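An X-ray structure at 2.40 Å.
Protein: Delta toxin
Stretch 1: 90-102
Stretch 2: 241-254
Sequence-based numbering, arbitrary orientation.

Stretch 1 90-102: PIKYMVDLKNNSL
Stretch 2 (241-254) KSQIEISLKREINS

Where the strand pairing of these two segments of Delta toxin runs out, a serine hydroxyl and two waters take over: beyond Asn99 the ladder closes with Asn100 N donating to Gln243 O (2.8 Å), and Gln243 N then donates to the side-chain Ser101 OG (3.0 Å) instead of to a backbone carbonyl. Ser101 (chi1 m) also donates from its own N to Asn99 OD1 (3.0 Å). One water donates to Asn99 OD1 (2.8 Å) and Gln243 O (2.9 Å) and accepts from Ser242 OG (2.9 Å; chi1 p); a second lies 2.9 Å from Ser101 OG and donates to Gln243 OE1 (3.0 Å).

The segments, at least 141 residues apart in sequence where they touch, form neighbouring antiparallel strands, 92-99 and 241-254, with axes at 165° and 4.5 Å at closest approach. Phi/psi are extended throughout the strands, phi -89 to -144°, psi 109 to 169°. The register sets Lys92 against Glu251, Met94 against Lys249, Asp96 against Ser247 and Lys98 against Glu245 as hydrogen-bonded pairs, CA-CA 4.7-5.1 Å. Reciprocal bonds link Met94 N to Lys249 O (2.7 Å) and Lys249 N to Met94 O (2.8 Å), Asp96 N to Ser247 O (3.0 Å) and Ser247 N to Asp96 O (2.9 Å), and Lys98 N to Glu245 O (2.6 Å) and Glu245 N to Lys98 O (2.7 Å). At the far end Glu251 N donates to Lys92 O (2.8 Å), just after the corner that stretch 1 turns at Ile91 (phi/psi -66/-33). Between these rungs the CA hydrogens also face carbonyls, as in Ile246 CA to Asp96 O (3.1 Å).

Alternation sorts the side chains. Tyr93, Val95, Leu97 and Asn99 share one face with Arg250, Leu248, Ile246 and Ile244, all buried but Arg250. Leu97 (chi1 t, chi2 t) meets Ile246 (m, t) at CG to CG1, 4.3 Å, and Ile244 (p, t) at CD2 to CB, 4.4 Å; Val95 CG1 (chi1 t) lies 4.4 Å from Leu248 CD2 (m, t). Arg250 CG approaches Tyr93 CE1 obliquely at 4.1 Å (Tyr93 chi1 m, chi2 -84°).

The other face is mostly polar and partly exposed. Lys249, with chi1 m and the rest of its chain t, leads away from its partner Met94 (m, t, p) and diagonally across to the next hydrogen-bonded pair, so that NZ forms a salt bridge with Asp96 OD2 (2.8 Å; Asp96 chi1 m). Opposite charges also approach at Lys92 NZ and Glu251 OE1, but 4.4 Å is too long for a salt bridge.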

# COMPACT_ATOMS: atom_id res chain seq x y z
N PRO A 90 11.69 -2.85 -9.55
CA PRO A 90 10.81 -3.48 -8.56
C PRO A 90 9.62 -4.15 -9.23
O PRO A 90 8.63 -3.48 -9.53
CB PRO A 90 10.30 -2.29 -7.73
CG PRO A 90 10.82 -1.03 -8.43
CD PRO A 90 11.31 -1.45 -9.77
N ILE A 91 9.71 -5.45 -9.48
CA ILE A 91 8.57 -6.16 -10.04
C ILE A 91 7.40 -6.20 -9.06
O ILE A 91 6.24 -6.16 -9.46
CB ILE A 91 8.94 -7.59 -10.48
CG1 ILE A 91 7.76 -8.25 -11.18
CG2 ILE A 91 9.40 -8.41 -9.28
CD1 ILE A 91 8.13 -9.51 -11.94
N LYS A 92 7.70 -6.26 -7.76
CA LYS A 92 6.66 -6.41 -6.75
C LYS A 92 6.90 -5.65 -5.45
O LYS A 92 8.01 -5.65 -4.90
CB LYS A 92 6.43 -7.89 -6.44
CG LYS A 92 5.10 -8.17 -5.76
CD LYS A 92 5.12 -9.45 -4.96
CE LYS A 92 5.32 -10.67 -5.84
NZ LYS A 92 4.94 -11.92 -5.13
N TYR A 93 5.85 -5.00 -4.96
CA TYR A 93 5.84 -4.38 -3.64
C TYR A 93 4.83 -5.13 -2.77
O TYR A 93 3.74 -5.46 -3.24
CB TYR A 93 5.40 -2.92 -3.73
CG TYR A 93 6.34 -1.98 -4.46
CD1 TYR A 93 7.42 -1.41 -3.81
CD2 TYR A 93 6.11 -1.64 -5.79
CE1 TYR A 93 8.26 -0.53 -4.47
CE2 TYR A 93 6.94 -0.77 -6.45
CZ TYR A 93 8.02 -0.22 -5.79
OH TYR A 93 8.85 0.65 -6.45
N MET A 94 5.18 -5.38 -1.52
CA MET A 94 4.26 -6.07 -0.62
C MET A 94 4.10 -5.32 0.70
O MET A 94 5.08 -4.85 1.28
CB MET A 94 4.74 -7.50 -0.35
CG MET A 94 5.02 -8.30 -1.62
SD MET A 94 5.69 -9.94 -1.28
CE MET A 94 4.31 -10.72 -0.44
N VAL A 95 2.86 -5.21 1.17
CA VAL A 95 2.57 -4.55 2.44
C VAL A 95 1.68 -5.41 3.34
O VAL A 95 0.61 -5.85 2.93
CB VAL A 95 1.90 -3.18 2.24
CG1 VAL A 95 1.64 -2.52 3.58
CG2 VAL A 95 2.76 -2.29 1.34
N ASP A 96 2.14 -5.64 4.56
CA ASP A 96 1.37 -6.40 5.54
C ASP A 96 1.03 -5.52 6.74
O ASP A 96 1.88 -4.77 7.22
CB ASP A 96 2.16 -7.62 6.03
CG ASP A 96 2.32 -8.68 4.96
OD1 ASP A 96 1.48 -8.74 4.04
OD2 ASP A 96 3.29 -9.46 5.05
N LEU A 97 -0.21 -5.62 7.20
CA LEU A 97 -0.57 -5.09 8.50
C LEU A 97 -1.03 -6.26 9.36
O LEU A 97 -2.09 -6.84 9.12
CB LEU A 97 -1.65 -4.01 8.41
CG LEU A 97 -1.99 -3.29 9.72
CD1 LEU A 97 -2.69 -1.96 9.45
CD2 LEU A 97 -2.82 -4.17 10.66
N LYS A 98 -0.21 -6.60 10.35
CA LYS A 98 -0.50 -7.74 11.21
C LYS A 98 -1.03 -7.30 12.57
O LYS A 98 -0.41 -6.49 13.26
CB LYS A 98 0.74 -8.62 11.35
CG LYS A 98 0.49 -9.91 12.12
N ASN A 99 -2.18 -7.85 12.95
CA ASN A 99 -2.75 -7.62 14.28
C ASN A 99 -2.24 -8.66 15.28
O ASN A 99 -2.55 -9.84 15.16
CB ASN A 99 -4.28 -7.63 14.21
CG ASN A 99 -4.93 -7.88 15.57
OD1 ASN A 99 -4.49 -7.37 16.60
ND2 ASN A 99 -5.99 -8.69 15.56
N ASN A 100 -1.47 -8.20 16.26
CA ASN A 100 -0.82 -9.10 17.21
C ASN A 100 -1.63 -9.39 18.48
O ASN A 100 -1.09 -9.95 19.43
CB ASN A 100 0.54 -8.55 17.62
CG ASN A 100 1.52 -8.51 16.47
OD1 ASN A 100 2.36 -7.60 16.39
ND2 ASN A 100 1.44 -9.48 15.57
N SER A 101 -2.90 -9.01 18.50
CA SER A 101 -3.66 -9.06 19.74
C SER A 101 -5.00 -9.79 19.64
O SER A 101 -5.93 -9.48 20.37
CB SER A 101 -3.88 -7.65 20.29
OG SER A 101 -2.64 -6.98 20.46
N LEU A 102 -5.09 -10.75 18.73
CA LEU A 102 -6.30 -11.57 18.62
C LEU A 102 -6.55 -12.38 19.90
O LEU A 102 -7.68 -12.77 20.18
CB LEU A 102 -6.22 -12.50 17.41
CG LEU A 102 -7.51 -13.25 17.07
CD1 LEU A 102 -8.66 -12.28 16.86
CD2 LEU A 102 -7.32 -14.14 15.85
N LYS A 241 -4.53 -1.62 25.62
CA LYS A 241 -3.51 -1.57 24.58
C LYS A 241 -3.52 -2.80 23.69
O LYS A 241 -3.86 -3.90 24.14
CB LYS A 241 -2.13 -1.37 25.21
CG LYS A 241 -2.02 -0.10 26.04
CD LYS A 241 -0.62 0.11 26.60
CE LYS A 241 -0.59 1.32 27.52
NZ LYS A 241 0.80 1.67 27.93
N SER A 242 -3.14 -2.61 22.43
CA SER A 242 -2.96 -3.71 21.49
C SER A 242 -1.79 -3.40 20.56
O SER A 242 -1.28 -2.28 20.54
CB SER A 242 -4.24 -3.95 20.69
OG SER A 242 -4.50 -2.88 19.79
N GLN A 243 -1.35 -4.39 19.80
CA GLN A 243 -0.18 -4.21 18.94
C GLN A 243 -0.45 -4.61 17.49
O GLN A 243 -1.22 -5.53 17.22
CB GLN A 243 1.02 -5.01 19.47
CG GLN A 243 1.75 -4.35 20.63
CD GLN A 243 1.03 -4.53 21.96
OE1 GLN A 243 0.32 -5.52 22.16
NE2 GLN A 243 1.22 -3.58 22.86
N ILE A 244 0.20 -3.89 16.58
CA ILE A 244 0.19 -4.23 15.16
C ILE A 244 1.61 -4.22 14.61
O ILE A 244 2.49 -3.55 15.15
CB ILE A 244 -0.67 -3.25 14.35
CG1 ILE A 244 0.00 -1.87 14.30
CG2 ILE A 244 -2.07 -3.15 14.94
CD1 ILE A 244 -0.67 -0.90 13.36
N GLU A 245 1.82 -4.96 13.53
CA GLU A 245 3.10 -4.95 12.83
C GLU A 245 2.87 -4.61 11.37
O GLU A 245 2.00 -5.19 10.73
CB GLU A 245 3.79 -6.31 12.90
CG GLU A 245 4.25 -6.74 14.27
CD GLU A 245 4.92 -8.09 14.24
OE1 GLU A 245 5.88 -8.27 13.47
OE2 GLU A 245 4.47 -8.99 14.98
N ILE A 246 3.66 -3.68 10.85
CA ILE A 246 3.58 -3.37 9.43
C ILE A 246 4.87 -3.77 8.73
O ILE A 246 5.96 -3.37 9.14
CB ILE A 246 3.28 -1.89 9.19
CG1 ILE A 246 1.91 -1.54 9.77
CG2 ILE A 246 3.32 -1.58 7.70
CD1 ILE A 246 1.46 -0.14 9.48
N SER A 247 4.74 -4.57 7.68
CA SER A 247 5.90 -5.03 6.92
C SER A 247 5.88 -4.45 5.51
O SER A 247 4.87 -4.50 4.82
CB SER A 247 5.93 -6.56 6.85
OG SER A 247 5.95 -7.13 8.15
N LEU A 248 7.02 -3.89 5.10
CA LEU A 248 7.20 -3.43 3.74
C LEU A 248 8.17 -4.37 3.05
O LEU A 248 9.24 -4.66 3.58
CB LEU A 248 7.75 -2.01 3.72
CG LEU A 248 7.11 -1.00 4.68
CD1 LEU A 248 7.83 0.33 4.60
CD2 LEU A 248 5.62 -0.83 4.39
N LYS A 249 7.80 -4.85 1.87
CA LYS A 249 8.66 -5.75 1.12
C LYS A 249 8.75 -5.31 -0.33
O LYS A 249 7.76 -4.90 -0.93
CB LYS A 249 8.13 -7.19 1.18
CG LYS A 249 7.65 -7.62 2.55
CD LYS A 249 6.94 -8.96 2.47
CE LYS A 249 6.18 -9.25 3.75
NZ LYS A 249 5.47 -10.56 3.67
N ARG A 250 9.95 -5.40 -0.89
CA ARG A 250 10.17 -5.06 -2.29
C ARG A 250 10.97 -6.17 -2.96
O ARG A 250 12.01 -6.59 -2.45
CB ARG A 250 10.92 -3.73 -2.41
CG ARG A 250 11.18 -3.29 -3.84
CD ARG A 250 12.11 -2.09 -3.87
NE ARG A 250 13.44 -2.43 -3.38
CZ ARG A 250 14.29 -1.56 -2.83
NH1 ARG A 250 13.95 -0.29 -2.71
NH2 ARG A 250 15.48 -1.97 -2.41
N GLU A 251 10.47 -6.67 -4.09
CA GLU A 251 11.23 -7.62 -4.88
C GLU A 251 11.85 -6.92 -6.08
O GLU A 251 11.16 -6.23 -6.83
CB GLU A 251 10.37 -8.79 -5.34
CG GLU A 251 11.16 -9.83 -6.13
CD GLU A 251 10.31 -10.98 -6.62
OE1 GLU A 251 9.17 -11.14 -6.12
OE2 GLU A 251 10.77 -11.73 -7.51
N ILE A 252 13.15 -7.10 -6.26
CA ILE A 252 13.86 -6.51 -7.39
C ILE A 252 14.17 -7.58 -8.42
O ILE A 252 14.59 -8.69 -8.08
CB ILE A 252 15.19 -5.88 -6.94
CG1 ILE A 252 14.93 -4.70 -6.00
CG2 ILE A 252 16.00 -5.41 -8.15
CD1 ILE A 252 14.77 -3.38 -6.70
N ASN A 253 13.94 -7.26 -9.69
CA ASN A 253 14.35 -8.13 -10.79
C ASN A 253 15.39 -7.44 -11.67
O ASN A 253 15.53 -6.22 -11.63
CB ASN A 253 13.14 -8.55 -11.62
CG ASN A 253 12.32 -9.63 -10.95
OD1 ASN A 253 11.35 -10.14 -11.51
ND2 ASN A 253 12.71 -10.00 -9.74
N SER A 254 16.11 -8.23 -12.45
CA SER A 254 17.12 -7.68 -13.35
C SER A 254 16.70 -7.90 -14.80
O SER A 254 16.68 -9.03 -15.29
CB SER A 254 18.48 -8.34 -13.10
OG SER A 254 18.97 -8.03 -11.81
O HOH W 1 -4.02 -4.84 17.64
O HOH W 2 -1.62 -7.66 23.13